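Virulence factor (Pectobacterium carotovorum, PDB 2W3Y) is an S-palmitoylated virulence factor of a Drosophila pathogen and binds to lipid vesicles. Local coordinates at residues 30-35 with 253-258; 42-47 with 169-174; 192-197 with 221-226. All coordinates share one frame; numbering follows the deposited sequence.

Interaction 1: 30-35 with 253-258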
loop_
_atom_site.group_PDB
_atom_site.type_symbol
_atom_site.label_atom_id
_atom_site.label_comp_id
_atom_site.label_asym_id
_atom_site.label_seq_id
_atom_site.Cartn_x
_atom_site.Cartn_y
_atom_site.Cartn_z
ATOM N N PHE A 30 -18.299 -2.053 -4.576
ATOM C CA PHE A 30 -17.753 -3.400 -4.736
ATOM C C PHE A 30 -16.963 -3.877 -3.518
ATOM O O PHE A 30 -16.182 -3.127 -2.954
ATOM C CB PHE A 30 -16.948 -3.486 -6.022
ATOM C CG PHE A 30 -17.753 -3.139 -7.252
ATOM C CD1 PHE A 30 -18.780 -3.981 -7.691
ATOM C CD2 PHE A 30 -17.512 -1.957 -7.945
ATOM C CE1 PHE A 30 -19.545 -3.660 -8.830
ATOM C CE2 PHE A 30 -18.263 -1.627 -9.092
ATOM C CZ PHE A 30 -19.289 -2.474 -9.526
ATOM N N ASP A 31 -17.201 -5.125 -3.115
ATOM C CA ASP A 31 -16.449 -5.756 -2.018
ATOM C C ASP A 31 -14.944 -5.756 -2.302
ATOM O O ASP A 31 -14.531 -5.930 -3.446
ATOM C CB ASP A 31 -16.921 -7.192 -1.802
ATOM C CG ASP A 31 -18.333 -7.269 -1.250
ATOM O OD1 ASP A 31 -18.805 -6.267 -0.670
ATOM O OD2 ASP A 31 -18.968 -8.346 -1.387
ATOM N N ILE A 32 -14.136 -5.553 -1.262
ATOM C CA ILE A 32 -12.679 -5.600 -1.406
ATOM C C ILE A 32 -12.135 -6.875 -0.796
ATOM O O ILE A 32 -12.863 -7.599 -0.112
ATOM C CB ILE A 32 -11.965 -4.325 -0.839
ATOM C CG1 ILE A 32 -12.112 -4.235 0.693
ATOM C CG2 ILE A 32 -12.466 -3.064 -1.597
ATOM C CD1 ILE A 32 -11.171 -3.213 1.366
ATOM N N VAL A 33 -10.869 -7.166 -1.069
ATOM C CA VAL A 33 -10.253 -8.362 -0.560
ATOM C C VAL A 33 -10.093 -8.200 0.959
ATOM O O VAL A 33 -9.538 -7.195 1.415
ATOM C CB VAL A 33 -8.909 -8.634 -1.256
ATOM C CG1 VAL A 33 -8.146 -9.788 -0.562
ATOM C CG2 VAL A 33 -9.134 -8.896 -2.773
ATOM N N PRO A 34 -10.619 -9.162 1.740
ATOM C CA PRO A 34 -10.541 -9.054 3.209
ATOM C C PRO A 34 -9.099 -8.959 3.710
ATOM O O PRO A 34 -8.217 -9.689 3.232
ATOM C CB PRO A 34 -11.221 -10.344 3.690
ATOM C CG PRO A 34 -12.161 -10.685 2.550
ATOM C CD PRO A 34 -11.358 -10.365 1.328
ATOM N N GLY A 35 -8.871 -8.057 4.662
ATOM C CA GLY A 35 -7.520 -7.743 5.126
ATOM C C GLY A 35 -6.816 -8.908 5.794
ATOM O O GLY A 35 -5.606 -9.048 5.678
ATOM N N LYS A 253 -15.436 -0.651 -1.397
ATOM C CA LYS A 253 -15.637 -0.334 0.019
ATOM C C LYS A 253 -14.397 0.354 0.590
ATOM O O LYS A 253 -13.282 0.066 0.173
ATOM C CB LYS A 253 -15.909 -1.620 0.804
ATOM C CG LYS A 253 -17.371 -1.865 1.149
ATOM C CD LYS A 253 -18.151 -2.409 -0.004
ATOM C CE LYS A 253 -19.552 -2.792 0.465
ATOM N NZ LYS A 253 -20.519 -2.847 -0.656
ATOM N N ALA A 254 -14.597 1.262 1.538
ATOM C CA ALA A 254 -13.492 2.007 2.149
ATOM C C ALA A 254 -12.432 1.096 2.792
ATOM O O ALA A 254 -12.748 0.267 3.655
ATOM C CB ALA A 254 -14.030 3.025 3.169
ATOM N N ILE A 255 -11.178 1.265 2.382
ATOM C CA ILE A 255 -10.065 0.551 3.031
ATOM C C ILE A 255 -9.868 0.967 4.489
ATOM O O ILE A 255 -9.356 0.181 5.289
ATOM C CB ILE A 255 -8.720 0.589 2.235
ATOM C CG1 ILE A 255 -8.123 2.010 2.175
ATOM C CG2 ILE A 255 -8.896 -0.041 0.839
ATOM C CD1 ILE A 255 -6.689 2.078 1.662
ATOM N N ASP A 256 -10.301 2.177 4.847
ATOM C CA ASP A 256 -10.225 2.603 6.262
ATOM C C ASP A 256 -11.178 1.863 7.221
ATOM O O ASP A 256 -11.054 1.992 8.450
ATOM C CB ASP A 256 -10.272 4.141 6.417
ATOM C CG ASP A 256 -11.656 4.747 6.142
ATOM O OD1 ASP A 256 -12.633 4.001 5.961
ATOM O OD2 ASP A 256 -11.751 6.003 6.119
ATOM N N ASP A 257 -12.111 1.082 6.667
ATOM C CA ASP A 257 -12.923 0.147 7.455
ATOM C C ASP A 257 -12.302 -1.259 7.643
ATOM O O ASP A 257 -12.828 -2.062 8.423
ATOM C CB ASP A 257 -14.345 -0.015 6.887
ATOM C CG ASP A 257 -15.167 1.265 6.954
ATOM O OD1 ASP A 257 -15.005 2.059 7.917
ATOM O OD2 ASP A 257 -15.993 1.473 6.035
ATOM N N ALA A 258 -11.200 -1.562 6.947
ATOM C CA ALA A 258 -10.556 -2.880 7.097
ATOM C C ALA A 258 -9.828 -3.057 8.445
ATOM O O ALA A 258 -9.268 -2.112 8.999
ATOM C CB ALA A 258 -9.593 -3.145 5.926
HETATM O O HOH W 1 -21.811 -5.257 -1.519
#
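I32 lays its side chain against the loop that runs from K253 into the short 3-10 turn 255-257, and this is the packed half of a contact between two loops. Its CG2 methyl rests 3.7 Å from the carbonyl O of K253. CG1 lies between the backbone N and the carbonyl carbon (chi1 67°), and from it the terminal methyl CD1 reaches I255 CG2 at 3.9 Å, a methyl-methyl contact in which the two isoleucines cross at about a right angle. Both isoleucines also touch Y44 of strand 40-49, which ties the loops to the sheet. The backbone hydrogen bond between the two segments runs from K253 N to F30 O at 3.0 Å and is fairly straight, with 159° at the hydrogen; F30 also bonds to the backbone of E251.

The solvent side is looser. D31 and K253 run side by side in the same direction, but the salt bridge from D31 OD1 to K253 NZ is long, at 3.8 Å. A water fills in, accepting from K253 NZ at 2.9 Å and donating to D31 OD1 at 3.3 Å. The ammonium group is also hydrogen-bonded to the carbonyl oxygens of S26 and T29. The lysine therefore ties its own loop to the chain just before F30 chiefly through neutral carbonyls, and the distant, water-bridged carboxylate of D31 probably adds only modest attraction.

Interaction 2: 42-47 with 169-174. With PLM (palmitic acid), chain C.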
loop_
_atom_site.group_PDB
_atom_site.type_symbol
_atom_site.label_atom_id
_atom_site.label_comp_id
_atom_site.label_asym_id
_atom_site.label_seq_id
_atom_site.Cartn_x
_atom_site.Cartn_y
_atom_site.Cartn_z
ATOM N N VAL A 42 -3.851 -8.860 3.436
ATOM C CA VAL A 42 -3.486 -7.643 2.708
ATOM C C VAL A 42 -3.474 -6.528 3.740
ATOM O O VAL A 42 -4.498 -6.274 4.369
ATOM C CB VAL A 42 -4.540 -7.254 1.623
ATOM C CG1 VAL A 42 -4.057 -6.035 0.837
ATOM C CG2 VAL A 42 -4.856 -8.425 0.712
ATOM N N GLN A 43 -2.328 -5.871 3.897
ATOM C CA GLN A 43 -2.161 -4.793 4.842
ATOM C C GLN A 43 -2.502 -3.506 4.079
ATOM O O GLN A 43 -1.773 -3.114 3.212
ATOM C CB GLN A 43 -0.696 -4.791 5.303
ATOM C CG GLN A 43 -0.423 -4.104 6.593
ATOM C CD GLN A 43 -0.580 -5.033 7.749
ATOM O OE1 GLN A 43 0.264 -5.920 7.979
ATOM N NE2 GLN A 43 -1.678 -4.858 8.491
ATOM N N TYR A 44 -3.634 -2.882 4.377
ATOM C CA TYR A 44 -4.022 -1.628 3.715
ATOM C C TYR A 44 -3.456 -0.431 4.470
ATOM O O TYR A 44 -3.749 -0.264 5.647
ATOM C CB TYR A 44 -5.546 -1.526 3.635
ATOM C CG TYR A 44 -6.216 -2.549 2.750
ATOM C CD1 TYR A 44 -6.147 -2.443 1.347
ATOM C CD2 TYR A 44 -6.945 -3.597 3.300
ATOM C CE1 TYR A 44 -6.780 -3.356 0.524
ATOM C CE2 TYR A 44 -7.586 -4.542 2.464
ATOM C CZ TYR A 44 -7.477 -4.404 1.085
ATOM O OH TYR A 44 -8.107 -5.292 0.262
ATOM N N GLN A 45 -2.635 0.400 3.821
ATOM C CA GLN A 45 -1.926 1.466 4.552
ATOM C C GLN A 45 -1.867 2.811 3.806
ATOM O O GLN A 45 -1.892 2.856 2.575
ATOM C CB GLN A 45 -0.484 1.036 4.888
ATOM C CG GLN A 45 -0.353 -0.381 5.430
ATOM C CD GLN A 45 -0.458 -0.438 6.938
ATOM O OE1 GLN A 45 0.486 -0.065 7.634
ATOM N NE2 GLN A 45 -1.605 -0.888 7.453
ATOM N N THR A 46 -1.796 3.903 4.566
ATOM C CA THR A 46 -1.561 5.246 4.011
ATOM C C THR A 46 -0.470 5.927 4.829
ATOM O O THR A 46 -0.656 6.230 6.019
ATOM C CB THR A 46 -2.836 6.128 4.040
ATOM O OG1 THR A 46 -3.910 5.443 3.398
ATOM C CG2 THR A 46 -2.602 7.454 3.290
ATOM N N TYR A 47 0.688 6.136 4.205
ATOM C CA TYR A 47 1.800 6.756 4.909
ATOM C C TYR A 47 2.029 8.155 4.387
ATOM O O TYR A 47 2.242 8.358 3.191
ATOM C CB TYR A 47 3.092 5.962 4.751
ATOM C CG TYR A 47 3.017 4.525 5.220
ATOM C CD1 TYR A 47 2.293 4.177 6.367
ATOM C CD2 TYR A 47 3.681 3.512 4.521
ATOM C CE1 TYR A 47 2.210 2.847 6.800
ATOM C CE2 TYR A 47 3.616 2.176 4.957
ATOM C CZ TYR A 47 2.883 1.858 6.101
ATOM O OH TYR A 47 2.809 0.553 6.551
ATOM N N LEU A 169 0.634 -9.257 1.506
ATOM C CA LEU A 169 0.693 -8.127 0.576
ATOM C C LEU A 169 0.505 -6.791 1.318
ATOM O O LEU A 169 -0.240 -6.725 2.293
ATOM C CB LEU A 169 -0.385 -8.276 -0.525
ATOM C CG LEU A 169 -0.452 -9.531 -1.425
ATOM C CD1 LEU A 169 -1.196 -10.691 -0.759
ATOM C CD2 LEU A 169 -1.119 -9.227 -2.779
ATOM N N TYR A 170 1.224 -5.762 0.870
ATOM C CA TYR A 170 0.984 -4.378 1.241
ATOM C C TYR A 170 0.338 -3.688 0.044
ATOM O O TYR A 170 0.915 -3.657 -1.038
ATOM C CB TYR A 170 2.285 -3.652 1.619
ATOM C CG TYR A 170 2.652 -3.807 3.070
ATOM C CD1 TYR A 170 2.853 -5.072 3.602
ATOM C CD2 TYR A 170 2.778 -2.692 3.928
ATOM C CE1 TYR A 170 3.175 -5.252 4.927
ATOM C CE2 TYR A 170 3.108 -2.870 5.288
ATOM C CZ TYR A 170 3.293 -4.175 5.765
ATOM O OH TYR A 170 3.622 -4.462 7.076
ATOM N N ALA A 171 -0.878 -3.176 0.252
ATOM C CA ALA A 171 -1.599 -2.380 -0.742
ATOM C C ALA A 171 -1.738 -0.985 -0.130
ATOM O O ALA A 171 -2.567 -0.768 0.760
ATOM C CB ALA A 171 -2.942 -2.986 -1.033
ATOM N N TYR A 172 -0.912 -0.060 -0.598
ATOM C CA TYR A 172 -0.700 1.187 0.115
ATOM C C TYR A 172 -0.395 2.377 -0.773
ATOM O O TYR A 172 -0.206 2.228 -1.986
ATOM C CB TYR A 172 0.393 1.014 1.205
ATOM C CG TYR A 172 1.840 0.833 0.741
ATOM C CD1 TYR A 172 2.784 1.852 0.911
ATOM C CD2 TYR A 172 2.275 -0.377 0.160
ATOM C CE1 TYR A 172 4.135 1.685 0.508
ATOM C CE2 TYR A 172 3.608 -0.553 -0.243
ATOM C CZ TYR A 172 4.536 0.482 -0.055
ATOM O OH TYR A 172 5.851 0.314 -0.448
ATOM N N SER A 173 -0.410 3.565 -0.163
ATOM C CA SER A 173 0.082 4.786 -0.778
ATOM C C SER A 173 1.056 5.489 0.168
ATOM O O SER A 173 0.975 5.306 1.394
ATOM C CB SER A 173 -1.075 5.735 -1.188
ATOM O OG SER A 173 -1.801 6.225 -0.069
ATOM N N THR A 174 1.997 6.241 -0.416
ATOM C CA THR A 174 2.900 7.124 0.334
ATOM C C THR A 174 2.706 8.549 -0.167
ATOM O O THR A 174 2.396 8.789 -1.346
ATOM C CB THR A 174 4.407 6.752 0.243
ATOM O OG1 THR A 174 4.933 7.150 -1.028
ATOM C CG2 THR A 174 4.647 5.253 0.460
HETATM C C1 PLM C . 5.211 -7.489 15.147
HETATM O O2 PLM C . 5.067 -8.237 16.150
HETATM C C2 PLM C . 5.527 -8.086 13.782
HETATM C C3 PLM C . 4.369 -7.998 12.792
HETATM C C4 PLM C . 4.685 -8.637 11.437
HETATM C C5 PLM C . 5.568 -7.754 10.555
HETATM C C6 PLM C . 6.368 -8.559 9.531
HETATM C C7 PLM C . 6.895 -7.663 8.412
HETATM C C8 PLM C . 8.178 -8.193 7.764
HETATM C C9 PLM C . 7.866 -8.710 6.360
HETATM C CA PLM C . 8.474 -7.877 5.238
HETATM C CB PLM C . 7.400 -7.177 4.414
HETATM C CC PLM C . 7.974 -5.938 3.744
HETATM C CD PLM C . 7.007 -4.763 3.791
HETATM C CE PLM C . 6.679 -4.304 2.379
HETATM C CF PLM C . 6.103 -2.896 2.364
HETATM O O HOH W 2 -3.546 4.280 0.723
#
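Y170 and Q43 meet on the face of the sheet that also carries Q45, Y47 and Y172. The aliphatic part of Q43 covers one face of the phenol ring: CB sits over its centre, 3.9 Å from the centroid and 9° off the normal, a CH-pi contact. CG, anti to the backbone N (chi1 -159°), continues over the ring to Y170 CZ. On the opposite face lies the end of the palmitic acid chain, whose last carbon CF is 3.6 Å from Y170 CG and offset toward the rim. The hydroxyl of Y47 comes in at the ring edge, near its plane, 3.7 Å from CE2. This OH donates to Q45 OE1 at 2.6 Å, in the carbonyl plane and on a lone pair, which ties Q45 to Y47; the other end of the amide, NE2, bonds to Y44 O from above its carbonyl plane.

Strands 40-49 and 166-179 are parallel neighbours in the mixed sheet at the centre of the fold, paired from V42 with L169 to Y47 with T174. Five backbone hydrogen bonds knit the two segments, from Q43 N to L169 O at one end to Y47 N to S173 O at the other. On the reverse face A171 CB touches both V42 CG1, at 3.7 Å, and Y44 CD1, at 4.0 Å; W94 of helix 91-105 and V71 of helix 57-81 also touch it.

Farther out, Y168 OH is hydrogen-bonded to both Y170 OH and Q43 OE1, and Q43 NE2 to the carbonyl of S260, while F147 and F151 of helix 142-159 touch Q43.

Interaction 3: 192-197 with 221-226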
loop_
_atom_site.group_PDB
_atom_site.type_symbol
_atom_site.label_atom_id
_atom_site.label_comp_id
_atom_site.label_asym_id
_atom_site.label_seq_id
_atom_site.Cartn_x
_atom_site.Cartn_y
_atom_site.Cartn_z
ATOM N N LEU A 192 1.430 1.968 -4.517
ATOM C CA LEU A 192 2.349 0.802 -4.430
ATOM C C LEU A 192 1.652 -0.498 -4.010
ATOM O O LEU A 192 0.883 -0.495 -3.053
ATOM C CB LEU A 192 3.495 1.106 -3.447
ATOM C CG LEU A 192 4.425 2.273 -3.810
ATOM C CD1 LEU A 192 5.181 2.839 -2.608
ATOM C CD2 LEU A 192 5.401 1.883 -4.940
ATOM N N ILE A 193 1.905 -1.598 -4.741
ATOM C CA ILE A 193 1.466 -2.938 -4.312
ATOM C C ILE A 193 2.693 -3.839 -4.206
ATOM O O ILE A 193 3.395 -4.043 -5.189
ATOM C CB ILE A 193 0.417 -3.629 -5.244
ATOM C CG1 ILE A 193 -0.661 -2.654 -5.785
ATOM C CG2 ILE A 193 -0.173 -4.869 -4.530
ATOM C CD1 ILE A 193 -1.811 -2.303 -4.802
ATOM N N TYR A 194 2.967 -4.316 -2.995
ATOM C CA TYR A 194 4.139 -5.163 -2.725
ATOM C C TYR A 194 3.625 -6.504 -2.280
ATOM O O TYR A 194 2.583 -6.580 -1.615
ATOM C CB TYR A 194 5.013 -4.572 -1.617
ATOM C CG TYR A 194 5.940 -3.450 -2.037
ATOM C CD1 TYR A 194 5.678 -2.649 -3.157
ATOM C CD2 TYR A 194 7.059 -3.157 -1.276
ATOM C CE1 TYR A 194 6.537 -1.620 -3.514
ATOM C CE2 TYR A 194 7.916 -2.133 -1.623
ATOM C CZ TYR A 194 7.655 -1.369 -2.739
ATOM O OH TYR A 194 8.542 -0.355 -3.057
ATOM N N GLY A 195 4.345 -7.565 -2.644
ATOM C CA GLY A 195 3.897 -8.912 -2.314
ATOM C C GLY A 195 5.030 -9.814 -1.868
ATOM O O GLY A 195 6.081 -9.866 -2.512
ATOM N N THR A 196 4.816 -10.493 -0.749
ATOM C CA THR A 196 5.762 -11.504 -0.250
ATOM C C THR A 196 4.974 -12.661 0.382
ATOM O O THR A 196 3.770 -12.820 0.121
ATOM C CB THR A 196 6.877 -10.860 0.684
ATOM O OG1 THR A 196 7.992 -11.759 0.873
ATOM C CG2 THR A 196 6.314 -10.385 2.051
ATOM N N HIS A 197 5.652 -13.494 1.164
ATOM C CA HIS A 197 5.013 -14.566 1.910
ATOM C C HIS A 197 5.890 -14.871 3.124
ATOM O O HIS A 197 7.060 -14.464 3.156
ATOM C CB HIS A 197 4.822 -15.836 1.047
ATOM C CG HIS A 197 6.100 -16.359 0.462
ATOM N ND1 HIS A 197 6.831 -17.367 1.051
ATOM C CD2 HIS A 197 6.806 -15.973 -0.625
ATOM C CE1 HIS A 197 7.913 -17.606 0.334
ATOM N NE2 HIS A 197 7.921 -16.771 -0.689
ATOM N N VAL A 221 10.518 -9.533 -2.178
ATOM C CA VAL A 221 9.311 -8.720 -2.323
ATOM C C VAL A 221 9.129 -8.305 -3.782
ATOM O O VAL A 221 9.986 -7.617 -4.340
ATOM C CB VAL A 221 9.362 -7.462 -1.402
ATOM C CG1 VAL A 221 8.039 -6.724 -1.426
ATOM C CG2 VAL A 221 9.793 -7.859 0.069
ATOM N N ASP A 222 8.023 -8.722 -4.391
ATOM C CA ASP A 222 7.647 -8.299 -5.745
ATOM C C ASP A 222 6.962 -6.940 -5.672
ATOM O O ASP A 222 6.128 -6.720 -4.790
ATOM C CB ASP A 222 6.663 -9.287 -6.350
ATOM C CG ASP A 222 7.253 -10.658 -6.547
ATOM O OD1 ASP A 222 8.356 -10.764 -7.126
ATOM O OD2 ASP A 222 6.589 -11.637 -6.124
ATOM N N THR A 223 7.309 -6.036 -6.583
ATOM C CA THR A 223 6.834 -4.655 -6.513
ATOM C C THR A 223 6.182 -4.169 -7.804
ATOM O O THR A 223 6.606 -4.530 -8.914
ATOM C CB THR A 223 7.961 -3.641 -6.065
ATOM O OG1 THR A 223 8.904 -3.425 -7.121
ATOM C CG2 THR A 223 8.714 -4.123 -4.817
ATOM N N VAL A 224 5.158 -3.339 -7.645
ATOM C CA VAL A 224 4.505 -2.624 -8.749
ATOM C C VAL A 224 3.962 -1.306 -8.176
ATOM O O VAL A 224 3.586 -1.231 -6.999
ATOM C CB VAL A 224 3.411 -3.469 -9.473
ATOM C CG1 VAL A 224 2.130 -3.557 -8.666
ATOM C CG2 VAL A 224 3.126 -2.922 -10.894
ATOM N N GLY A 225 3.976 -0.266 -8.997
ATOM C CA GLY A 225 3.543 1.044 -8.539
ATOM C C GLY A 225 3.868 2.185 -9.476
ATOM O O GLY A 225 4.493 1.997 -10.522
ATOM N N GLY A 226 3.437 3.383 -9.090
ATOM C CA GLY A 226 3.736 4.576 -9.856
ATOM C C GLY A 226 3.451 5.819 -9.053
ATOM O O GLY A 226 2.935 5.744 -7.940
#
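Y194 lies alongside T223 in a non-hydrogen-bonded pair of two antiparallel strands, 185-198 and 214-228, and its ring is the main meeting point on this face. At the root, Y194 CB touches V221 CG1 at 3.7 Å. CG, anti to the carbonyl carbon (chi1 -80°), has the same methyl at 3.9 Å, and CD2 also borders it. On the other branch CD1 meets CB and CG2 of T223, and CE1 comes to 3.6 Å from T223 CB. CE2 and CZ lie beneath T223 CG2, which stands over the middle of the ring, 3.5 Å from its centroid in a CH-pi contact. Even OH has T223 CG2 as its nearest atom across the pair, at 4.2 Å. Y172 meets the ring edge-to-face.

Hydrogen-bonded pairs flank this one, I193 with V224 and G195 with D222, each closed by two backbone bonds. T223 OG1 is hydrogen-bonded to the carbonyl of G112 on strand 109-121, so its hydroxyl is turned to the next strand and its methyl to the ring. Across this pair the ring is met mainly by methyl groups, a dispersive and CH-pi contact, while Y194 separately touches the palmitic acid.

Interactions 2 and 3 are adjacent parts of one sheet, their centres 10 Å apart. Strands 166-179 and 185-198 join them directly: Y194 N lies 2.9 Å from Y170 O, a probable hydrogen bond, and Y172 OH packs 3.4 Å from Y194 CZ. Both contacts reach the palmitic acid, one through Y170 and Y172, the other through Y194, so tyrosines from neighbouring strands border the lipid tail. Interaction 1 is a surface contact of loops packed against Y44, its centre 12 Å from that of interaction 2. Probable hydrogen bonds join the two, V33 O to Y44 OH at 2.6 Å and G35 O to V42 N at 2.9 Å, but the side chain of I255 stays about 14 Å from the lipid.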